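Local coordinates for protein octopine dehydrogenase (Pecten maximus, PDB 3C7A) that catalyses the NADH-dependent reductive condensation of L-arginine with pyruvate to D-octopine, and the reverse oxidation of octopine, at residues A[237-240]-A[241-244]; A[292-295]-A[296-300]. All blocks are in the same frame, centred on the assembly; numbering follows the deposited sequence.

In the fold
Contacts 1 and 2 are the start of one helix and the whole of a short one in the alpha-helical domain, their centres about 10 Å apart and about 26 and 25 Å from the centre of the chain. Residues 237-244 come first and open the long helix 240-263; residues 292-300 follow after helix 275-282 and span the short helix 293-298. The two pack on each other: the Y294 ring lies against Q240 and the I238-D239 backbone, and L293 reaches the first turn of the long helix at A243. The side chains of I238 and I297 are each about 10 Å from that of active-site H212, so this helix pair lies near the pyruvate site.

Contact 1: residues A[237-240]-A[241-244]; sequences GIDQ and ATAD
The N-terminal cap of helix 240-263 is built by D239 and T242. D239 OD1 takes two donors, both from T242: the backbone T242 N at 2.9 Å, nearly along the carboxylate C-O axis, and the hydroxyl T242 OG1 at 2.7 Å, which arrives from above the carboxylate plane. The D239 carboxylate gets there because its CG sits between the backbone N and the carbonyl carbon (chi1 59°), folding it back over the first turn. This is an N-cap, with the acid at a helix start where the helix dipole would probably favour its negative charge. A water donates to T242 OG1 and receives a weak bond from D239 N. A valine in place of T242 would probably leave D239 OD1 with the backbone amide alone and this water without the hydroxyl it donates to. I238 CG2 meets T242 CG2 at 4.0 Å, while the CG1 branch of I238 packs on T298 of helix 293-298. The first full helical bond runs from A243 N to D239 O, 3.3 Å; D244 N to Q240 O, 3.1 Å, is next. Q240, bent at chi2, swings NE2 over to D244 OD1 for a weak bond of 3.3 Å, the planes 47° apart.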
loop_
_atom_site.group_PDB
_atom_site.type_symbol
_atom_site.label_atom_id
_atom_site.label_comp_id
_atom_site.label_asym_id
_atom_site.label_seq_id
_atom_site.Cartn_x
_atom_site.Cartn_y
_atom_site.Cartn_z
ATOM N N GLY A 237 -13.885 14.207 14.790
ATOM C CA GLY A 237 -15.284 14.607 14.605
ATOM C C GLY A 237 -16.315 13.485 14.595
ATOM O O GLY A 237 -17.500 13.736 14.353
ATOM N N ILE A 238 -15.873 12.257 14.863
ATOM C CA ILE A 238 -16.753 11.077 14.854
ATOM C C ILE A 238 -17.732 11.036 16.038
ATOM O O ILE A 238 -17.490 11.660 17.074
ATOM C CB ILE A 238 -15.943 9.746 14.808
ATOM C CG1 ILE A 238 -14.976 9.647 15.998
ATOM C CG2 ILE A 238 -15.206 9.606 13.473
ATOM C CD1 ILE A 238 -14.590 8.224 16.377
ATOM N N ASP A 239 -18.833 10.301 15.869
ATOM C CA ASP A 239 -19.793 10.057 16.956
ATOM C C ASP A 239 -19.699 8.618 17.488
ATOM O O ASP A 239 -18.903 7.820 16.985
ATOM C CB ASP A 239 -21.232 10.413 16.526
ATOM C CG ASP A 239 -21.714 9.626 15.304
ATOM O OD1 ASP A 239 -21.146 8.558 14.985
ATOM O OD2 ASP A 239 -22.684 10.080 14.662
ATOM N N GLN A 240 -20.508 8.297 18.501
ATOM C CA GLN A 240 -20.504 6.964 19.124
ATOM C C GLN A 240 -20.932 5.856 18.155
ATOM O O GLN A 240 -20.404 4.741 18.208
ATOM C CB GLN A 240 -21.375 6.950 20.392
ATOM C CG GLN A 240 -21.377 5.627 21.181
ATOM C CD GLN A 240 -20.028 5.286 21.807
ATOM O OE1 GLN A 240 -19.464 6.067 22.575
ATOM N NE2 GLN A 240 -19.513 4.101 21.487
ATOM N N ALA A 241 -21.877 6.174 17.271
ATOM C CA ALA A 241 -22.368 5.228 16.264
ATOM C C ALA A 241 -21.281 4.809 15.269
ATOM O O ALA A 241 -21.226 3.649 14.858
ATOM C CB ALA A 241 -23.572 5.809 15.532
ATOM N N THR A 242 -20.423 5.759 14.894
ATOM C CA THR A 242 -19.294 5.497 13.995
ATOM C C THR A 242 -18.229 4.624 14.675
ATOM O O THR A 242 -17.606 3.779 14.027
ATOM C CB THR A 242 -18.669 6.818 13.464
ATOM O OG1 THR A 242 -19.691 7.626 12.868
ATOM C CG2 THR A 242 -17.590 6.546 12.420
ATOM N N ALA A 243 -18.037 4.828 15.980
ATOM C CA ALA A 243 -17.100 4.027 16.773
ATOM C C ALA A 243 -17.528 2.558 16.889
ATOM O O ALA A 243 -16.683 1.659 16.881
ATOM C CB ALA A 243 -16.905 4.642 18.155
ATOM N N ASP A 244 -18.837 2.328 16.992
ATOM C CA ASP A 244 -19.398 0.973 17.040
ATOM C C ASP A 244 -19.310 0.262 15.685
ATOM O O ASP A 244 -19.221 -0.967 15.629
ATOM C CB ASP A 244 -20.853 1.003 17.528
ATOM C CG ASP A 244 -20.980 1.386 19.000
ATOM O OD1 ASP A 244 -19.975 1.320 19.742
ATOM O OD2 ASP A 244 -22.099 1.750 19.419
HETATM O O HOH W 1 -19.688 10.769 12.636
#

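Contact 2: residues A[292-295]-A[296-300]; sequences DLYH and AITTN
D292 caps the N-terminus of helix 293-298, and A296 N bonds to D292 O at 3.1 Å while A296 CB lies against the same oxygen. D292 OD1 accepts twice from H295: the backbone H295 N comes in nearly along its C-O axis, at 3.0 Å, and the ring nitrogen H295 ND1 on the syn side but tilted 27° out of the carboxylate plane, at 2.8 Å. The carboxylate lies at the imidazole edge, with OD1 only 7° out of the ring plane, and Y294 CD2 rests over one face of that ring.

Followed outward, T298 has its CB beside Y294 O. From there OG1, set between the backbone N and the carbonyl carbon (chi1 51°), turns back up the helix and donates to Y294 O at 2.7 Å, which also takes a weak bond from T298 N. The methyl CG2 also stays beside this oxygen and lies over one face of the Y294 ring, near its rim, 4.3 Å above the plane. T299 repeats the hydroxyl bond one residue on: OG1 donates to H295 O at 2.6 Å, and T299 N reaches that oxygen from the opposite face of its plane at 3.2 Å. L293 CD1 touches I297 CD1 at 4.1 Å, the two side chains side by side, L293 on Y276 and I297 on Y279 of helix 275-282.

With ND1 donating to a carboxylate, the H295 imidazole is fixed in its rotation, and the acid would probably favour its protonated form; the carbonyls of Y294 and H295 are paid for by threonine hydroxyls as well as backbone amides.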
loop_
_atom_site.group_PDB
_atom_site.type_symbol
_atom_site.label_atom_id
_atom_site.label_comp_id
_atom_site.label_asym_id
_atom_site.label_seq_id
_atom_site.Cartn_x
_atom_site.Cartn_y
_atom_site.Cartn_z
ATOM N N ASP A 292 -11.894 3.592 26.355
ATOM C CA ASP A 292 -12.565 2.921 25.226
ATOM C C ASP A 292 -12.103 3.460 23.861
ATOM O O ASP A 292 -11.300 4.395 23.800
ATOM C CB ASP A 292 -14.102 2.944 25.363
ATOM C CG ASP A 292 -14.683 4.355 25.433
ATOM O OD1 ASP A 292 -14.117 5.293 24.833
ATOM O OD2 ASP A 292 -15.735 4.518 26.086
ATOM N N LEU A 293 -12.609 2.864 22.779
ATOM C CA LEU A 293 -12.195 3.222 21.413
ATOM C C LEU A 293 -12.620 4.635 20.992
ATOM O O LEU A 293 -11.890 5.311 20.262
ATOM C CB LEU A 293 -12.698 2.180 20.400
ATOM C CG LEU A 293 -12.238 2.261 18.935
ATOM C CD1 LEU A 293 -10.726 2.065 18.788
ATOM C CD2 LEU A 293 -12.990 1.252 18.077
ATOM N N TYR A 294 -13.793 5.069 21.453
ATOM C CA TYR A 294 -14.300 6.416 21.169
ATOM C C TYR A 294 -13.389 7.506 21.741
ATOM O O TYR A 294 -13.090 8.491 21.061
ATOM C CB TYR A 294 -15.740 6.578 21.688
ATOM C CG TYR A 294 -16.292 7.991 21.595
ATOM C CD1 TYR A 294 -16.852 8.469 20.409
ATOM C CD2 TYR A 294 -16.260 8.845 22.700
ATOM C CE1 TYR A 294 -17.360 9.768 20.323
ATOM C CE2 TYR A 294 -16.764 10.143 22.625
ATOM C CZ TYR A 294 -17.312 10.598 21.435
ATOM O OH TYR A 294 -17.808 11.880 21.364
ATOM N N HIS A 295 -12.951 7.320 22.985
ATOM C CA HIS A 295 -12.083 8.283 23.664
ATOM C C HIS A 295 -10.633 8.239 23.175
ATOM O O HIS A 295 -9.942 9.259 23.194
ATOM C CB HIS A 295 -12.141 8.087 25.183
ATOM C CG HIS A 295 -13.411 8.574 25.808
ATOM N ND1 HIS A 295 -14.506 7.759 26.006
ATOM C CD2 HIS A 295 -13.763 9.795 26.277
ATOM C CE1 HIS A 295 -15.476 8.456 26.571
ATOM N NE2 HIS A 295 -15.050 9.694 26.747
ATOM N N ALA A 296 -10.184 7.064 22.738
ATOM C CA ALA A 296 -8.814 6.878 22.245
ATOM C C ALA A 296 -8.539 7.620 20.933
ATOM O O ALA A 296 -7.436 8.131 20.724
ATOM C CB ALA A 296 -8.496 5.391 22.098
ATOM N N ILE A 297 -9.544 7.672 20.059
ATOM C CA ILE A 297 -9.427 8.353 18.765
ATOM C C ILE A 297 -9.628 9.869 18.899
ATOM O O ILE A 297 -8.846 10.651 18.351
ATOM C CB ILE A 297 -10.397 7.750 17.698
ATOM C CG1 ILE A 297 -10.055 6.278 17.431
ATOM C CG2 ILE A 297 -10.351 8.554 16.392
ATOM C CD1 ILE A 297 -11.098 5.518 16.622
ATOM N N THR A 298 -10.663 10.275 19.635
ATOM C CA THR A 298 -11.016 11.696 19.772
ATOM C C THR A 298 -10.003 12.524 20.568
ATOM O O THR A 298 -9.880 13.730 20.340
ATOM C CB THR A 298 -12.437 11.901 20.369
ATOM O OG1 THR A 298 -12.577 11.140 21.576
ATOM C CG2 THR A 298 -13.513 11.477 19.372
ATOM N N THR A 299 -9.280 11.882 21.487
ATOM C CA THR A 299 -8.287 12.583 22.315
ATOM C C THR A 299 -6.832 12.322 21.891
ATOM O O THR A 299 -5.902 12.555 22.669
ATOM C CB THR A 299 -8.467 12.292 23.837
ATOM O OG1 THR A 299 -8.163 10.919 24.115
ATOM C CG2 THR A 299 -9.890 12.607 24.294
ATOM N N ASN A 300 -6.645 11.849 20.659
ATOM C CA ASN A 300 -5.310 11.635 20.091
ATOM C C ASN A 300 -4.698 12.955 19.614
ATOM O O ASN A 300 -5.266 13.637 18.755
ATOM C CB ASN A 300 -5.374 10.617 18.939
ATOM C CG ASN A 300 -3.993 10.152 18.466
ATOM O OD1 ASN A 300 -2.956 10.672 18.883
ATOM N ND2 ASN A 300 -3.985 9.159 17.582
#